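Local coordinates for aldehyde dehydrogenase (Trypanosoma brucei, PDB 5MYP), which probably oxidises aldehydes to carboxylic acids with NAD+ as the electron acceptor, at residues P314-A319 and L345-T350. Residues are numbered along the deposited sequence; the frame is centred on the assembly and turned at random.
Sequences PRIVNA and LTIAPT
A G1 beta bulge, in which Leu345 and Thr346 both face one residue of strand 340-341, starts strand 346-353, and here Ile316 and Leu345 join the strand to the loop that leads into helix 319-328. Leu345 takes the left-handed backbone conformation usual at the first position of this bulge. One direct hydrogen bond links the two backbones: Ile316 N gives its proton to Leu345 O at 2.9 Å, almost straight (178°) and in the plane of the carbonyl. The same oxygen accepts a longer bond from a water, which also donates to Pro314 O at 2.8 Å and accepts from Ile347 N. The water bridges the backbones where they move apart toward Pro314 and Ile347, and it suits Pro314, which has no N-H to offer but keeps its carbonyl.

Leu345 gives the largest share of the buried surface. Its CG stands anti to the carbonyl carbon (chi1 -60°), and the two methyls lie along the chain entering the helix: CD1 reaches Ile316 O at 3.4 Å, while CD2 lies 3.7 Å from Ala319 N. The CB of Ala319 points away, leaving its N and CA turned to this methyl. Ile316 CB points toward the strand, and chi1 of -56° puts CG1 beside the backbone N, near Leu345 O and 4.0 Å from Ile347 CD1, the two isoleucines crossing obliquely. Phe322 of helix 319-328 touches both Leu345 and Ile347, so the apolar patch continues onto the helix.

Polar groups outside the contact also hold the loop. Asn318, whose short amide can fold back over a helix start, is the N-cap, its OD1 accepting from His321 N. Arg315 has a salt bridge to Glu309, and its carbonyl oxygen accepts from Arg65 and Gln257. The whole is a capped loop-to-helix junction packed on the bulged start of a strand in a mixed sheet, away from the predicted catalytic residues.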
# COMPACT_ATOMS: atom_id res chain seq x y z
N PRO A 314 -17.06 -3.60 -31.28
CA PRO A 314 -17.63 -2.79 -30.19
C PRO A 314 -17.77 -1.30 -30.46
O PRO A 314 -17.14 -0.75 -31.37
CB PRO A 314 -16.65 -3.03 -29.03
CG PRO A 314 -15.99 -4.32 -29.36
CD PRO A 314 -15.85 -4.31 -30.84
N ARG A 315 -18.60 -0.67 -29.64
CA ARG A 315 -18.98 0.72 -29.78
C ARG A 315 -18.10 1.59 -28.88
O ARG A 315 -17.62 1.14 -27.84
CB ARG A 315 -20.48 0.86 -29.42
CG ARG A 315 -20.84 0.97 -27.94
CD ARG A 315 -22.16 1.71 -27.77
NE ARG A 315 -23.22 1.13 -28.60
CZ ARG A 315 -23.93 0.04 -28.30
NH1 ARG A 315 -23.70 -0.68 -27.20
NH2 ARG A 315 -24.86 -0.39 -29.15
N ILE A 316 -17.90 2.84 -29.29
CA ILE A 316 -17.30 3.86 -28.42
C ILE A 316 -18.34 4.20 -27.35
O ILE A 316 -19.54 4.20 -27.62
CB ILE A 316 -16.85 5.12 -29.20
CG1 ILE A 316 -15.89 4.76 -30.35
CG2 ILE A 316 -16.21 6.15 -28.27
CD1 ILE A 316 -14.69 3.93 -29.95
N VAL A 317 -17.88 4.47 -26.13
CA VAL A 317 -18.77 4.63 -24.96
C VAL A 317 -19.87 5.68 -25.14
O VAL A 317 -21.01 5.45 -24.76
CB VAL A 317 -17.95 4.89 -23.67
CG1 VAL A 317 -17.24 6.24 -23.70
CG2 VAL A 317 -18.83 4.77 -22.43
N ASN A 318 -19.53 6.83 -25.74
CA ASN A 318 -20.50 7.91 -25.95
C ASN A 318 -20.03 8.87 -27.05
O ASN A 318 -18.90 8.76 -27.54
CB ASN A 318 -20.79 8.66 -24.63
CG ASN A 318 -19.54 9.25 -23.99
OD1 ASN A 318 -18.62 9.71 -24.67
ND2 ASN A 318 -19.51 9.25 -22.66
N ALA A 319 -20.90 9.80 -27.42
CA ALA A 319 -20.62 10.79 -28.47
C ALA A 319 -19.40 11.66 -28.18
O ALA A 319 -18.61 11.96 -29.08
CB ALA A 319 -21.85 11.67 -28.71
N LEU A 345 -21.66 5.11 -33.18
CA LEU A 345 -20.42 5.27 -32.40
C LEU A 345 -19.35 4.23 -32.79
O LEU A 345 -18.74 3.58 -31.93
CB LEU A 345 -20.73 5.25 -30.90
CG LEU A 345 -21.68 6.33 -30.38
CD1 LEU A 345 -22.14 6.01 -28.96
CD2 LEU A 345 -21.03 7.70 -30.43
N THR A 346 -19.14 4.09 -34.09
CA THR A 346 -18.23 3.11 -34.66
C THR A 346 -17.01 3.83 -35.21
O THR A 346 -17.17 4.73 -36.04
CB THR A 346 -18.91 2.31 -35.79
OG1 THR A 346 -20.10 1.68 -35.29
CG2 THR A 346 -17.98 1.24 -36.32
N ILE A 347 -15.82 3.47 -34.74
CA ILE A 347 -14.56 3.93 -35.31
C ILE A 347 -13.67 2.71 -35.54
O ILE A 347 -13.31 2.02 -34.60
CB ILE A 347 -13.82 4.93 -34.39
CG1 ILE A 347 -14.70 6.15 -34.07
CG2 ILE A 347 -12.50 5.38 -35.02
CD1 ILE A 347 -14.11 7.09 -33.04
N ALA A 348 -13.32 2.45 -36.80
CA ALA A 348 -12.45 1.32 -37.13
C ALA A 348 -11.02 1.60 -36.66
O ALA A 348 -10.63 2.77 -36.54
CB ALA A 348 -12.46 1.05 -38.63
N PRO A 349 -10.23 0.54 -36.39
CA PRO A 349 -8.84 0.75 -36.00
C PRO A 349 -8.09 1.58 -37.05
O PRO A 349 -8.19 1.30 -38.24
CB PRO A 349 -8.27 -0.67 -35.90
CG PRO A 349 -9.45 -1.54 -35.69
CD PRO A 349 -10.58 -0.89 -36.42
N THR A 350 -7.39 2.61 -36.58
CA THR A 350 -6.79 3.61 -37.44
C THR A 350 -5.33 3.80 -37.05
O THR A 350 -5.04 4.10 -35.89
CB THR A 350 -7.56 4.93 -37.33
OG1 THR A 350 -8.92 4.73 -37.77
CG2 THR A 350 -6.91 6.04 -38.16
O HOH W 1 -16.14 1.70 -32.30